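Local coordinates for histidinol-phosphate aminotransferase (Clostridium acetobutylicum, PDB 3FTB), which probably transfers amino groups with pyridoxal 5'-phosphate as cofactor, acting as histidinol-phosphate aminotransferase in histidine synthesis, at residues A[36-41]-A[269-274]; A[88-93]-A[208-213]; A[154-159]-A[327-332]. All blocks are in the same frame, centred on the assembly; numbering follows the deposited sequence.

Interaction 1. Residues A[36-41]-A[269-274]; sequences NPLGIP and LLWIKK
An Asx turn in the loop between strand 29-30 and helix 42-45 rests on the indole of Trp271, in the long helix 262-285. The turn closes through Asn36 OD1, which accepts from Leu38 N at 2.7 Å; the donor lies in the carbonyl plane, with an N-H...O angle of 146°. With the turn folded this way, Pro37 lies over one face of the indole, its CG offset toward the rim. The modelled approach of Pro37 CD to the six-membered ring is too short to be real, so only the placing of the proline over the face can be relied on. Ile272 CG2, also offset toward the rim, lies over the opposite face, 3.7 Å above the plane. Leu38 lies alongside the tryptophan and points the opposite way, its CD1 meeting Trp271 CB at 3.3 Å and Trp271 CE3 at 3.6 Å. The Asn36 amide, turned 43° from the indole plane, brings OD1 within 3.9 Å of Trp271 CZ3. Trp271 CG is anti to the backbone N (chi1 155°), which carries the ring off the helix toward the loop. The indole N-H goes to Lys342 O, while Asn36 ND2 donates to Phe216 O; Asn36 also has a backbone bond with Lys215. The contact is mostly apolar, with the Asn36 amide at its side, and the polar groups at its margins are satisfied by the loop and its surroundings. Pro37 and Leu38 from the loop and Ile272 from its own helix flank the indole, and the bond from NE1 to Lys342 O should limit its rotation.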
# COMPACT_ATOMS: atom_id res chain seq x y z
N ASN A 36 -1.17 -2.21 21.18
CA ASN A 36 -1.79 -1.55 22.33
C ASN A 36 -3.10 -2.24 22.71
O ASN A 36 -3.97 -2.44 21.87
CB ASN A 36 -2.03 -0.07 21.98
CG ASN A 36 -2.40 0.77 23.19
OD1 ASN A 36 -3.25 0.39 23.99
ND2 ASN A 36 -1.79 1.95 23.29
N PRO A 37 -3.24 -2.59 24.00
CA PRO A 37 -4.38 -3.33 24.53
C PRO A 37 -5.60 -2.43 24.74
O PRO A 37 -6.73 -2.92 24.78
CB PRO A 37 -3.84 -3.80 25.88
CG PRO A 37 -3.12 -2.60 26.33
CD PRO A 37 -2.32 -2.23 25.09
N LEU A 38 -5.36 -1.13 24.88
CA LEU A 38 -6.43 -0.17 25.13
C LEU A 38 -7.27 0.10 23.88
O LEU A 38 -8.06 1.04 23.85
CB LEU A 38 -5.85 1.12 25.70
CG LEU A 38 -5.38 0.88 27.13
CD1 LEU A 38 -4.15 1.70 27.48
CD2 LEU A 38 -6.52 1.13 28.10
N GLY A 39 -7.08 -0.74 22.86
CA GLY A 39 -7.91 -0.74 21.67
C GLY A 39 -7.81 0.46 20.75
O GLY A 39 -7.00 1.36 20.95
N ILE A 40 -8.67 0.45 19.73
CA ILE A 40 -8.75 1.49 18.70
C ILE A 40 -9.19 2.83 19.29
O ILE A 40 -10.15 2.87 20.06
CB ILE A 40 -9.74 1.06 17.60
CG1 ILE A 40 -9.33 -0.30 17.01
CG2 ILE A 40 -9.88 2.13 16.52
CD1 ILE A 40 -10.45 -1.03 16.28
N PRO A 41 -8.49 3.92 18.94
CA PRO A 41 -8.86 5.25 19.43
C PRO A 41 -10.33 5.57 19.19
O PRO A 41 -10.89 5.31 18.11
CB PRO A 41 -7.98 6.19 18.60
CG PRO A 41 -6.79 5.38 18.28
CD PRO A 41 -7.29 3.96 18.09
N LEU A 269 -0.53 6.11 28.17
CA LEU A 269 0.61 6.33 29.06
C LEU A 269 0.27 5.91 30.49
O LEU A 269 1.08 5.29 31.18
CB LEU A 269 1.04 7.80 29.04
CG LEU A 269 2.17 8.17 28.08
CD1 LEU A 269 2.45 7.06 27.08
CD2 LEU A 269 1.87 9.49 27.37
N LEU A 270 -0.93 6.27 30.93
CA LEU A 270 -1.43 5.90 32.24
C LEU A 270 -1.29 4.39 32.41
O LEU A 270 -1.01 3.87 33.51
CB LEU A 270 -2.89 6.32 32.36
CG LEU A 270 -3.29 7.18 33.56
CD1 LEU A 270 -4.76 6.95 33.90
CD2 LEU A 270 -2.41 6.89 34.77
N TRP A 271 -1.47 3.67 31.31
CA TRP A 271 -1.42 2.23 31.34
C TRP A 271 0.01 1.72 31.57
O TRP A 271 0.32 1.28 32.67
CB TRP A 271 -2.07 1.64 30.08
CG TRP A 271 -1.57 0.29 29.73
CD1 TRP A 271 -1.58 -0.82 30.53
CD2 TRP A 271 -1.00 -0.11 28.49
NE1 TRP A 271 -1.03 -1.89 29.86
CE2 TRP A 271 -0.67 -1.48 28.60
CE3 TRP A 271 -0.72 0.55 27.29
CZ2 TRP A 271 -0.07 -2.19 27.56
CZ3 TRP A 271 -0.13 -0.16 26.25
CH2 TRP A 271 0.19 -1.52 26.40
N ILE A 272 0.87 1.80 30.56
CA ILE A 272 2.21 1.18 30.65
C ILE A 272 3.11 1.73 31.74
O ILE A 272 3.98 1.02 32.20
CB ILE A 272 3.04 1.25 29.35
CG1 ILE A 272 2.64 2.46 28.51
CG2 ILE A 272 3.01 -0.10 28.60
CD1 ILE A 272 3.19 3.77 29.04
N LYS A 273 2.92 2.99 32.12
CA LYS A 273 3.73 3.54 33.19
C LYS A 273 3.62 2.63 34.42
O LYS A 273 4.62 2.07 34.88
CB LYS A 273 3.31 4.98 33.51
CG LYS A 273 3.70 5.99 32.44
CD LYS A 273 3.45 7.42 32.90
CE LYS A 273 3.79 8.44 31.82
NZ LYS A 273 5.23 8.42 31.43
N LYS A 274 2.39 2.46 34.90
CA LYS A 274 2.10 1.55 36.00
C LYS A 274 2.35 0.09 35.64
O LYS A 274 3.21 -0.57 36.22
CB LYS A 274 0.63 1.68 36.41
CG LYS A 274 0.28 2.98 37.11
CD LYS A 274 -1.00 2.81 37.91
CE LYS A 274 -1.65 4.15 38.23
NZ LYS A 274 -2.31 4.76 37.04

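Interaction 2. Residues A[88-93]-A[208-213]; sequences SEIIEL and FIIRAM. With PO4 (phosphate ion), chain G; PO4 (phosphate ion), chain E.
Ile90 overlaps two side chains of strand 208-212 with a single methyl: its CG2 meets the edge of the Phe208 ring, near the ring plane, at CE2 (3.6 Å), and lies 3.8 Å from Ile210 CG1. With CG1 of Ile90 beside the backbone N (chi1 -56°), CG2 is left anti to N and faces the strand. Ile90 and Ile210 lie side by side, pointing opposite ways, whereas Ile91 lies across Ile210, with Ile91 CG1 3.6 Å from Ile210 CD1. All four residues are buried, and the contact is purely apolar. Polar groups lie at its ends. At the start of the helix, Ser88 N donates to O1 of a phosphate ion at 3.0 Å and Ser88 OG also binds that oxygen, at a doubtfully short distance; Ala87 N, Thr214 and Arg223 join them. Such a site is consistent with the cofactor-phosphate pocket of fold type I enzymes, where the helix N terminus would favour an anion. On the other side of the strand, the Arg211 guanidinium meets a second phosphate edge-on through NH1 and NH2, while its NE pairs with Glu184. Helix 87-95 covers one face of the seven-stranded sheet; its segment 88-93 runs nearly antiparallel to strand 208-212 (159°, axes 8.9 Å apart), which lies between strands 179-183 and 225-229. Helix 110-117 touches the helix at Ser88 and Ile91.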
# COMPACT_ATOMS: atom_id res chain seq x y z
N SER A 88 6.53 -0.66 7.48
CA SER A 88 7.29 -1.63 6.69
C SER A 88 7.85 -1.02 5.43
O SER A 88 9.00 -1.27 5.06
CB SER A 88 6.39 -2.81 6.31
OG SER A 88 5.69 -3.30 7.43
N GLU A 89 7.02 -0.24 4.74
CA GLU A 89 7.39 0.29 3.44
C GLU A 89 8.59 1.22 3.59
O GLU A 89 9.48 1.26 2.73
CB GLU A 89 6.19 1.02 2.81
CG GLU A 89 6.29 1.22 1.28
CD GLU A 89 5.14 2.07 0.68
OE1 GLU A 89 4.13 2.29 1.37
OE2 GLU A 89 5.26 2.50 -0.49
N ILE A 90 8.63 1.95 4.70
CA ILE A 90 9.63 2.98 4.92
C ILE A 90 10.97 2.39 5.33
O ILE A 90 12.03 2.86 4.88
CB ILE A 90 9.13 3.99 5.95
CG1 ILE A 90 7.79 4.57 5.50
CG2 ILE A 90 10.16 5.11 6.18
CD1 ILE A 90 6.99 5.11 6.63
N ILE A 91 10.93 1.36 6.17
CA ILE A 91 12.13 0.62 6.56
C ILE A 91 12.83 0.05 5.32
O ILE A 91 14.01 0.30 5.09
CB ILE A 91 11.78 -0.54 7.51
CG1 ILE A 91 11.20 0.01 8.81
CG2 ILE A 91 13.00 -1.42 7.77
CD1 ILE A 91 10.67 -1.05 9.75
N GLU A 92 12.08 -0.70 4.52
CA GLU A 92 12.60 -1.23 3.27
C GLU A 92 13.16 -0.13 2.36
O GLU A 92 14.31 -0.21 1.93
CB GLU A 92 11.54 -2.03 2.51
CG GLU A 92 11.92 -2.34 1.07
CD GLU A 92 11.01 -3.36 0.43
OE1 GLU A 92 10.58 -4.29 1.14
OE2 GLU A 92 10.72 -3.24 -0.78
N LEU A 93 12.33 0.88 2.09
CA LEU A 93 12.68 1.93 1.13
C LEU A 93 13.88 2.77 1.54
O LEU A 93 14.74 3.08 0.71
CB LEU A 93 11.49 2.85 0.87
CG LEU A 93 10.42 2.29 -0.07
CD1 LEU A 93 9.21 3.17 -0.01
CD2 LEU A 93 10.93 2.18 -1.49
N PHE A 208 17.18 10.24 9.78
CA PHE A 208 15.92 9.86 9.18
C PHE A 208 15.14 9.04 10.21
O PHE A 208 15.63 8.01 10.69
CB PHE A 208 16.16 9.06 7.91
CG PHE A 208 14.89 8.68 7.18
CD1 PHE A 208 14.29 9.56 6.30
CD2 PHE A 208 14.29 7.44 7.39
CE1 PHE A 208 13.13 9.23 5.64
CE2 PHE A 208 13.13 7.10 6.72
CZ PHE A 208 12.54 8.00 5.85
N ILE A 209 13.95 9.52 10.58
CA ILE A 209 13.16 8.84 11.61
C ILE A 209 11.95 8.12 11.02
O ILE A 209 11.29 8.65 10.12
CB ILE A 209 12.65 9.82 12.70
CG1 ILE A 209 13.77 10.75 13.20
CG2 ILE A 209 12.00 9.08 13.84
CD1 ILE A 209 14.94 10.03 13.79
N ILE A 210 11.68 6.92 11.52
CA ILE A 210 10.50 6.15 11.14
C ILE A 210 9.51 6.07 12.30
O ILE A 210 9.84 5.58 13.39
CB ILE A 210 10.91 4.74 10.70
CG1 ILE A 210 11.86 4.81 9.51
CG2 ILE A 210 9.70 3.91 10.36
CD1 ILE A 210 12.30 3.45 8.97
N ARG A 211 8.30 6.59 12.09
CA ARG A 211 7.25 6.42 13.08
C ARG A 211 6.17 5.49 12.54
O ARG A 211 6.17 5.16 11.36
CB ARG A 211 6.63 7.76 13.44
CG ARG A 211 7.56 8.73 14.11
CD ARG A 211 7.88 8.31 15.51
NE ARG A 211 8.52 9.40 16.24
CZ ARG A 211 7.90 10.13 17.15
NH1 ARG A 211 6.63 9.88 17.43
NH2 ARG A 211 8.55 11.10 17.78
N ALA A 212 5.24 5.10 13.40
CA ALA A 212 4.12 4.26 13.00
C ALA A 212 2.92 4.46 13.91
O ALA A 212 3.07 4.80 15.09
CB ALA A 212 4.53 2.80 13.00
N MET A 213 1.73 4.25 13.36
CA MET A 213 0.48 4.31 14.11
C MET A 213 0.03 2.89 14.41
O MET A 213 -1.04 2.67 14.98
CB MET A 213 -0.60 5.02 13.30
CG MET A 213 -0.39 6.52 13.07
SD MET A 213 -1.91 7.30 12.45
CE MET A 213 -2.93 7.25 13.94
P PO4 G . 5.95 12.46 19.70
O1 PO4 G . 5.41 11.28 18.91
O2 PO4 G . 5.18 13.70 19.31
O3 PO4 G . 5.79 12.17 21.18
O4 PO4 G . 7.41 12.69 19.41
P PO4 E . 3.97 -1.92 10.26
O1 PO4 E . 4.17 -2.00 8.77
O2 PO4 E . 3.90 -0.48 10.69
O3 PO4 E . 2.67 -2.57 10.66
O4 PO4 E . 5.14 -2.58 10.93

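Interaction 3. Residues A[154-159]-A[327-332]; sequences NNPNGG and CNFIGL. With PO4 (phosphate ion), chain F.
With CG beside the backbone N (chi1 -77°), Phe329 turns one ring face to Pro156 CG, while Asn155, its CG anti to N, extends its amide to the same ring at CZ. The loop 154-159 carries the Asn-Asn-Pro-Asn-Gly motif of class I and II aminotransferases, with a cis peptide bond before Pro156. Pro156 CG lies almost over the middle of the Phe329 ring, 3.8 Å from its centroid and 9° off the normal, a clear CH-pi contact. Leu332 CD1 comes up to the same CG, 3.6 Å away. Phe329 and Leu332 are the ends of a type II turn, closed by Leu332 N to Phe329 O at 3.2 Å, and together they cradle the proline. The Asn155 amide stands steeply to the ring plane, with OD1 3.7 Å from Phe329 CZ. Pro156 also touches Leu301, and Arg338 packs on both Pro156 and Phe329. Arg338 weakly bonds Asn155 OD1, and its NH2 grips a phosphate ion together with Arg324. The ion probably comes from the crystallisation liquor; the pair of arginines is consistent with a place for the substrate's anionic group, as in relatives of this fold. Phe329 and Asn155 border the ion. Asn155 ND2 reaches it directly: its bond to phosphate O3 is 2.7 Å long but weak, the N-H...O angle being 124°.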
# COMPACT_ATOMS: atom_id res chain seq x y z
N ASN A 154 14.68 -0.26 20.95
CA ASN A 154 14.95 -1.46 20.16
C ASN A 154 14.21 -2.74 20.56
O ASN A 154 14.22 -3.14 21.72
CB ASN A 154 16.45 -1.73 20.12
CG ASN A 154 16.84 -2.70 19.02
OD1 ASN A 154 16.52 -2.49 17.85
ND2 ASN A 154 17.54 -3.76 19.39
N ASN A 155 13.57 -3.36 19.57
CA ASN A 155 13.01 -4.70 19.67
C ASN A 155 14.15 -5.72 19.45
O ASN A 155 14.80 -5.69 18.40
CB ASN A 155 11.94 -4.81 18.58
CG ASN A 155 11.52 -6.26 18.30
OD1 ASN A 155 11.80 -7.17 19.07
ND2 ASN A 155 10.83 -6.46 17.18
N PRO A 156 14.38 -6.65 20.39
CA PRO A 156 13.59 -7.17 21.52
C PRO A 156 13.89 -6.63 22.92
O PRO A 156 13.14 -6.96 23.83
CB PRO A 156 13.98 -8.66 21.54
CG PRO A 156 15.35 -8.73 20.76
CD PRO A 156 15.68 -7.34 20.29
N ASN A 157 14.96 -5.86 23.11
CA ASN A 157 15.38 -5.55 24.47
C ASN A 157 14.80 -4.26 25.02
O ASN A 157 15.05 -3.92 26.18
CB ASN A 157 16.90 -5.53 24.58
CG ASN A 157 17.52 -4.37 23.82
OD1 ASN A 157 17.38 -4.26 22.61
ND2 ASN A 157 18.23 -3.52 24.54
N GLY A 158 14.04 -3.55 24.19
CA GLY A 158 13.39 -2.32 24.60
C GLY A 158 14.31 -1.18 25.02
O GLY A 158 13.93 -0.33 25.83
N GLY A 159 15.51 -1.15 24.47
CA GLY A 159 16.48 -0.13 24.85
C GLY A 159 16.30 1.18 24.11
O GLY A 159 16.08 1.19 22.89
N CYS A 327 15.15 -17.08 19.36
CA CYS A 327 16.14 -17.90 18.66
C CYS A 327 16.71 -17.21 17.42
O CYS A 327 17.93 -17.16 17.24
CB CYS A 327 15.54 -19.25 18.26
SG CYS A 327 15.22 -20.37 19.64
N ASN A 328 15.82 -16.68 16.58
CA ASN A 328 16.18 -16.13 15.28
C ASN A 328 16.62 -14.65 15.27
O ASN A 328 16.72 -14.03 14.21
CB ASN A 328 15.04 -16.35 14.28
CG ASN A 328 13.73 -15.78 14.78
OD1 ASN A 328 13.54 -15.61 15.98
ND2 ASN A 328 12.82 -15.49 13.86
N PHE A 329 16.88 -14.10 16.46
CA PHE A 329 17.54 -12.80 16.59
C PHE A 329 19.05 -13.01 16.63
O PHE A 329 19.55 -13.93 17.29
CB PHE A 329 17.11 -12.10 17.88
CG PHE A 329 15.75 -11.48 17.83
CD1 PHE A 329 15.55 -10.25 17.23
CD2 PHE A 329 14.66 -12.12 18.41
CE1 PHE A 329 14.29 -9.67 17.20
CE2 PHE A 329 13.40 -11.55 18.38
CZ PHE A 329 13.21 -10.33 17.78
N ILE A 330 19.79 -12.15 15.93
CA ILE A 330 21.24 -12.24 15.89
C ILE A 330 21.87 -11.77 17.20
O ILE A 330 21.83 -10.58 17.53
CB ILE A 330 21.85 -11.49 14.68
CG1 ILE A 330 21.74 -12.37 13.43
CG2 ILE A 330 23.31 -11.16 14.93
CD1 ILE A 330 22.42 -11.79 12.23
N GLY A 331 22.45 -12.71 17.94
CA GLY A 331 23.04 -12.42 19.23
C GLY A 331 22.32 -13.12 20.36
O GLY A 331 22.86 -13.26 21.46
N LEU A 332 21.09 -13.55 20.10
CA LEU A 332 20.29 -14.20 21.13
C LEU A 332 20.09 -15.71 20.88
O LEU A 332 19.96 -16.16 19.74
CB LEU A 332 18.94 -13.48 21.26
CG LEU A 332 19.02 -11.98 21.56
CD1 LEU A 332 17.64 -11.41 21.69
CD2 LEU A 332 19.82 -11.70 22.83
P PO4 F . 8.54 -9.07 15.85
O1 PO4 F . 7.78 -8.60 14.63
O2 PO4 F . 9.94 -9.49 15.45
O3 PO4 F . 8.62 -7.93 16.85
O4 PO4 F . 7.81 -10.24 16.48

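Overall arrangement
From the N terminus the chain passes 36-41, 88-93 and 154-159, and then meets their partners out of order. Interaction 2 closes first, when strand 207-212 packs on helix 87-95. Interaction 1 closes next, as helix 262-285 returns to the N-terminal loop, and so encloses interaction 2 completely. Interaction 3 closes last, at 327-332, and crosses both others. It joins the loop after strand 147-151 of the seven-stranded sheet to the loop between strands 321-325 and 336-340 of the five-stranded sheet, linking the two sheets. The contacts do not touch: their centres lie about 22 Å (1 and 2), 23 Å (1 and 3) and 19 Å (2 and 3) apart.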